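Local coordinates for protein histidine kinase (Pseudomonas aeruginosa, PDB 7C1I) that probably relays phosphoryl groups between sensor kinases and response regulators as a histidine-containing phosphotransfer (HPt) protein of a two-component system, at residues V69-S81 with R89-F101. Numbering follows the deposited sequence.
Sequences VLLAGYCKELEES and RAPALIEQMEREF
Helix 69-81 runs nearly antiparallel to helix 90-101, their N-to-C directions 165° apart and their axes 9.3 Å apart at closest approach, with L71 facing M97, Y74 facing L93 and L78 facing A90. The packing is knobs-into-holes. L78 enters the hole formed by A90, L93, I94 and M97; its CG lies anti to the backbone N (chi1 -179°), and the two methyls divide the work, CD1 on A90 CB (3.7 Å) and CD2 on I94 CG1. In return, L93 sits among Y74, E77, L78 and S81. M97 fills the hole lined by L71, Y74, C75 and L78; in one of its two conformers, its bent end brings CE to C75 SG at 3.6 Å. This is a hairpin of two helices in the helical bundle of the HPt fold. F59, on helix 49-65, touches both C75 and M97 and so covers the inner side of the pair.

Polar groups line the other side. Q96 CB stands over the centre of one face of the Y74 ring, 3.9 Å from the centroid, in a CH-pi contact. E100 CB meets the edge of that ring. R89 grips a single oxygen of E77 end-on: NH1 lies 2.9 Å from E77 OE2, and NH2 makes a longer, more bent bond to the same atom. Both nitrogens approach from above the carboxylate plane. Water 3 joins E77 OE1 to Q96 OE1. Water 1 connects the backbone N of L71 (3.0 Å) to E100 OE2, which also hydrogen-bonds H5. Water 2 donates to E100 OE1.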
loop_
_atom_site.group_PDB
_atom_site.type_symbol
_atom_site.label_atom_id
_atom_site.label_comp_id
_atom_site.label_asym_id
_atom_site.label_seq_id
_atom_site.Cartn_x
_atom_site.Cartn_y
_atom_site.Cartn_z
ATOM N N VAL A 69 -10.583 -17.316 -7.671
ATOM C CA VAL A 69 -12.015 -16.894 -7.704
ATOM C C VAL A 69 -12.259 -15.605 -6.910
ATOM O O VAL A 69 -13.181 -14.798 -7.151
ATOM C CB VAL A 69 -12.947 -18.046 -7.282
ATOM C CG1 VAL A 69 -12.817 -19.201 -8.264
ATOM C CG2 VAL A 69 -12.640 -18.547 -5.879
ATOM N N LEU A 70 -11.411 -15.313 -5.918
ATOM C CA LEU A 70 -11.629 -14.041 -5.176
ATOM C C LEU A 70 -11.087 -12.926 -6.077
ATOM O O LEU A 70 -11.722 -11.861 -6.197
ATOM C CB LEU A 70 -10.951 -14.012 -3.803
ATOM C CG LEU A 70 -11.498 -15.057 -2.833
ATOM C CD1 LEU A 70 -10.923 -14.751 -1.458
ATOM C CD2 LEU A 70 -13.014 -15.026 -2.726
ATOM N N LEU A 71 -9.933 -13.142 -6.715
ATOM C CA LEU A 71 -9.314 -12.187 -7.672
ATOM C C LEU A 71 -10.327 -11.940 -8.794
ATOM O O LEU A 71 -10.542 -10.773 -9.166
ATOM C CB LEU A 71 -7.961 -12.751 -8.115
ATOM C CG LEU A 71 -7.224 -11.873 -9.125
ATOM C CD1 LEU A 71 -6.976 -10.459 -8.616
ATOM C CD2 LEU A 71 -5.902 -12.544 -9.459
ATOM N N ALA A 72 -10.926 -13.027 -9.291
ATOM C CA ALA A 72 -11.868 -12.836 -10.420
ATOM C C ALA A 72 -13.070 -12.000 -9.964
ATOM O O ALA A 72 -13.524 -11.182 -10.792
ATOM C CB ALA A 72 -12.303 -14.208 -10.872
ATOM N N GLY A 73 -13.479 -12.101 -8.696
ATOM C CA GLY A 73 -14.606 -11.350 -8.109
ATOM C C GLY A 73 -14.301 -9.861 -8.105
ATOM O O GLY A 73 -15.092 -9.010 -8.556
ATOM N N TYR A 74 -13.064 -9.511 -7.741
ATOM C CA TYR A 74 -12.702 -8.069 -7.736
ATOM C C TYR A 74 -12.678 -7.587 -9.190
ATOM O O TYR A 74 -13.016 -6.427 -9.493
ATOM C CB TYR A 74 -11.313 -7.814 -7.143
ATOM C CG TYR A 74 -11.241 -8.236 -5.698
ATOM C CD1 TYR A 74 -12.119 -7.726 -4.755
ATOM C CD2 TYR A 74 -10.168 -8.971 -5.221
ATOM C CE1 TYR A 74 -12.115 -8.200 -3.454
ATOM C CE2 TYR A 74 -10.080 -9.346 -3.891
ATOM C CZ TYR A 74 -11.024 -8.907 -2.981
ATOM O OH TYR A 74 -11.005 -9.304 -1.674
ATOM N N CYS A 75 -12.122 -8.392 -10.100
ATOM C CA CYS A 75 -12.077 -7.979 -11.529
ATOM C C CYS A 75 -13.516 -7.732 -11.997
ATOM O O CYS A 75 -13.725 -6.762 -12.752
ATOM C CB CYS A 75 -11.500 -9.103 -12.381
ATOM S SG CYS A 75 -9.727 -9.364 -12.114
ATOM N N LYS A 76 -14.461 -8.597 -11.617
ATOM C CA LYS A 76 -15.876 -8.426 -12.046
ATOM C C LYS A 76 -16.458 -7.109 -11.518
ATOM O O LYS A 76 -17.108 -6.350 -12.265
ATOM C CB LYS A 76 -16.662 -9.635 -11.529
ATOM C CG LYS A 76 -18.154 -9.577 -11.830
ATOM C CD LYS A 76 -18.867 -10.764 -11.216
ATOM C CE LYS A 76 -20.361 -10.827 -11.461
ATOM N NZ LYS A 76 -21.102 -10.056 -10.435
ATOM N N GLU A 77 -16.109 -6.793 -10.267
ATOM C CA GLU A 77 -16.610 -5.517 -9.690
ATOM C C GLU A 77 -16.067 -4.310 -10.462
ATOM O O GLU A 77 -16.787 -3.327 -10.730
ATOM C CB GLU A 77 -16.178 -5.414 -8.226
ATOM C CG GLU A 77 -16.894 -6.351 -7.270
ATOM C CD GLU A 77 -16.481 -5.998 -5.852
ATOM O OE1 GLU A 77 -15.552 -6.645 -5.327
ATOM O OE2 GLU A 77 -17.188 -5.164 -5.246
ATOM N N LEU A 78 -14.791 -4.370 -10.853
ATOM C CA LEU A 78 -14.156 -3.278 -11.637
ATOM C C LEU A 78 -14.854 -3.199 -12.999
ATOM O O LEU A 78 -15.070 -2.093 -13.532
ATOM C CB LEU A 78 -12.634 -3.442 -11.702
ATOM C CG LEU A 78 -11.944 -2.322 -12.477
ATOM C CD1 LEU A 78 -12.280 -0.982 -11.838
ATOM C CD2 LEU A 78 -10.454 -2.626 -12.424
ATOM N N GLU A 79 -14.993 -4.341 -13.680
ATOM C CA GLU A 79 -15.587 -4.352 -15.044
ATOM C C GLU A 79 -16.965 -3.682 -14.992
ATOM O O GLU A 79 -17.224 -2.775 -15.806
ATOM C CB GLU A 79 -15.778 -5.819 -15.434
ATOM C CG GLU A 79 -16.381 -5.882 -16.826
ATOM C CD GLU A 79 -16.851 -7.292 -17.143
ATOM O OE1 GLU A 79 -17.411 -7.396 -18.252
ATOM O OE2 GLU A 79 -16.675 -8.226 -16.337
ATOM N N GLU A 80 -17.767 -4.073 -13.998
ATOM C CA GLU A 80 -19.187 -3.632 -13.931
ATOM C C GLU A 80 -19.203 -2.143 -13.567
ATOM O O GLU A 80 -20.039 -1.411 -14.132
ATOM C CB GLU A 80 -19.963 -4.445 -12.894
ATOM C CG GLU A 80 -20.167 -5.859 -13.409
ATOM C CD GLU A 80 -20.934 -6.762 -12.458
ATOM O OE1 GLU A 80 -21.250 -6.368 -11.318
ATOM O OE2 GLU A 80 -21.195 -7.901 -12.892
ATOM N N SER A 81 -18.405 -1.730 -12.577
ATOM C CA SER A 81 -18.461 -0.291 -12.202
ATOM C C SER A 81 -17.912 0.565 -13.350
ATOM O O SER A 81 -18.505 1.603 -13.712
ATOM C CB SER A 81 -17.793 -0.065 -10.871
ATOM O OG SER A 81 -16.455 -0.535 -10.879
ATOM N N ARG A 89 -14.583 3.748 -7.133
ATOM C CA ARG A 89 -14.089 2.533 -6.430
ATOM C C ARG A 89 -12.890 1.985 -7.210
ATOM O O ARG A 89 -12.254 1.048 -6.683
ATOM C CB ARG A 89 -15.126 1.417 -6.273
ATOM C CG ARG A 89 -16.273 1.804 -5.350
ATOM C CD ARG A 89 -17.163 0.589 -5.178
ATOM N NE ARG A 89 -16.444 -0.454 -4.458
ATOM C CZ ARG A 89 -16.519 -1.766 -4.647
ATOM N NH1 ARG A 89 -17.337 -2.324 -5.523
ATOM N NH2 ARG A 89 -15.749 -2.535 -3.896
ATOM N N ALA A 90 -12.453 2.492 -8.365
ATOM C CA ALA A 90 -11.398 1.876 -9.204
ATOM C C ALA A 90 -10.081 1.770 -8.439
ATOM O O ALA A 90 -9.447 0.715 -8.429
ATOM C CB ALA A 90 -11.236 2.391 -10.613
ATOM N N PRO A 91 -9.606 2.862 -7.800
ATOM C CA PRO A 91 -8.326 2.790 -7.094
ATOM C C PRO A 91 -8.290 1.654 -6.061
ATOM O O PRO A 91 -7.332 0.895 -5.998
ATOM C CB PRO A 91 -8.193 4.168 -6.430
ATOM C CG PRO A 91 -8.885 5.084 -7.410
ATOM C CD PRO A 91 -10.099 4.252 -7.770
ATOM N N ALA A 92 -9.342 1.575 -5.241
ATOM C CA ALA A 92 -9.444 0.590 -4.139
ATOM C C ALA A 92 -9.544 -0.818 -4.738
ATOM O O ALA A 92 -8.991 -1.773 -4.157
ATOM C CB ALA A 92 -10.552 0.899 -3.165
ATOM N N LEU A 93 -10.353 -0.954 -5.794
ATOM C CA LEU A 93 -10.482 -2.326 -6.354
ATOM C C LEU A 93 -9.134 -2.785 -6.921
ATOM O O LEU A 93 -8.767 -3.978 -6.822
ATOM C CB LEU A 93 -11.550 -2.298 -7.451
ATOM C CG LEU A 93 -12.968 -2.381 -6.889
ATOM C CD1 LEU A 93 -13.974 -1.944 -7.942
ATOM C CD2 LEU A 93 -13.340 -3.742 -6.322
ATOM N N ILE A 94 -8.401 -1.934 -7.645
ATOM C CA ILE A 94 -7.033 -2.260 -8.147
ATOM C C ILE A 94 -6.126 -2.661 -6.978
ATOM O O ILE A 94 -5.422 -3.685 -7.072
ATOM C CB ILE A 94 -6.481 -1.187 -9.104
ATOM C CG1 ILE A 94 -7.388 -1.134 -10.336
ATOM C CG2 ILE A 94 -5.018 -1.459 -9.414
ATOM C CD1 ILE A 94 -7.057 0.095 -11.150
ATOM N N GLU A 95 -6.186 -1.900 -5.882
ATOM C CA GLU A 95 -5.340 -2.305 -4.727
ATOM C C GLU A 95 -5.776 -3.667 -4.176
ATOM O O GLU A 95 -4.884 -4.453 -3.795
ATOM C CB GLU A 95 -5.388 -1.191 -3.679
ATOM C CG GLU A 95 -4.543 -1.549 -2.470
ATOM C CD GLU A 95 -3.051 -1.637 -2.742
ATOM O OE1 GLU A 95 -2.500 -1.192 -3.769
ATOM O OE2 GLU A 95 -2.446 -2.332 -1.902
ATOM N N GLN A 96 -7.077 -3.958 -4.086
ATOM C CA GLN A 96 -7.565 -5.273 -3.592
ATOM C C GLN A 96 -7.013 -6.318 -4.571
ATOM O O GLN A 96 -6.647 -7.413 -4.097
ATOM C CB GLN A 96 -9.090 -5.368 -3.528
ATOM C CG GLN A 96 -9.647 -4.532 -2.385
ATOM C CD GLN A 96 -11.137 -4.748 -2.287
ATOM O OE1 GLN A 96 -11.909 -4.442 -3.193
ATOM N NE2 GLN A 96 -11.574 -5.328 -1.182
ATOM N N MET A 97 -6.948 -6.040 -5.877
ATOM C CA MET A 97 -6.484 -7.067 -6.848
ATOM C C MET A 97 -4.963 -7.256 -6.808
ATOM O O MET A 97 -4.333 -8.327 -6.941
ATOM C CB MET A 97 -6.983 -6.605 -8.221
ATOM C CG MET A 97 -8.477 -6.679 -8.476
ATOM S SD MET A 97 -8.956 -5.574 -9.830
ATOM C CE MET A 97 -8.013 -6.286 -11.177
ATOM N N GLU A 98 -4.255 -6.226 -6.331
ATOM C CA GLU A 98 -2.794 -6.385 -6.100
ATOM C C GLU A 98 -2.606 -7.251 -4.850
ATOM O O GLU A 98 -1.777 -8.183 -4.914
ATOM C CB GLU A 98 -2.158 -5.016 -5.848
ATOM C CG GLU A 98 -1.940 -4.219 -7.121
ATOM C CD GLU A 98 -0.748 -4.510 -8.017
ATOM O OE1 GLU A 98 -0.038 -5.526 -7.842
ATOM O OE2 GLU A 98 -0.492 -3.810 -9.021
ATOM N N ARG A 99 -3.405 -7.022 -3.804
ATOM C CA ARG A 99 -3.114 -7.790 -2.564
ATOM C C ARG A 99 -3.502 -9.254 -2.801
ATOM O O ARG A 99 -2.634 -10.072 -2.439
ATOM C CB ARG A 99 -3.713 -7.094 -1.337
ATOM C CG ARG A 99 -3.167 -5.689 -1.124
ATOM C CD ARG A 99 -1.680 -5.400 -1.215
ATOM N NE ARG A 99 -1.469 -3.984 -0.951
ATOM C CZ ARG A 99 -0.346 -3.389 -0.567
ATOM N NH1 ARG A 99 0.744 -4.090 -0.305
ATOM N NH2 ARG A 99 -0.341 -2.072 -0.460
ATOM N N GLU A 100 -4.633 -9.494 -3.473
ATOM C CA GLU A 100 -5.132 -10.878 -3.692
ATOM C C GLU A 100 -4.194 -11.608 -4.659
ATOM O O GLU A 100 -3.843 -12.795 -4.475
ATOM C CB GLU A 100 -6.552 -10.834 -4.258
ATOM C CG GLU A 100 -7.101 -12.245 -4.355
ATOM C CD GLU A 100 -7.246 -13.045 -3.071
ATOM O OE1 GLU A 100 -7.359 -12.495 -1.956
ATOM O OE2 GLU A 100 -7.370 -14.272 -3.260
ATOM N N PHE A 101 -3.828 -10.931 -5.753
ATOM C CA PHE A 101 -2.858 -11.449 -6.752
ATOM C C PHE A 101 -1.567 -11.842 -6.024
ATOM O O PHE A 101 -0.942 -12.883 -6.294
ATOM C CB PHE A 101 -2.574 -10.516 -7.932
ATOM C CG PHE A 101 -1.507 -11.117 -8.812
ATOM C CD1 PHE A 101 -1.725 -12.260 -9.563
ATOM C CD2 PHE A 101 -0.233 -10.576 -8.845
ATOM C CE1 PHE A 101 -0.674 -12.786 -10.297
ATOM C CE2 PHE A 101 0.814 -11.066 -9.609
ATOM C CZ PHE A 101 0.558 -12.179 -10.378
HETATM O O HOH W 1 -8.230 -15.372 -5.666
HETATM O O HOH W 2 -9.864 -11.448 -0.921
HETATM O O HOH W 3 -14.539 -5.309 -3.113
#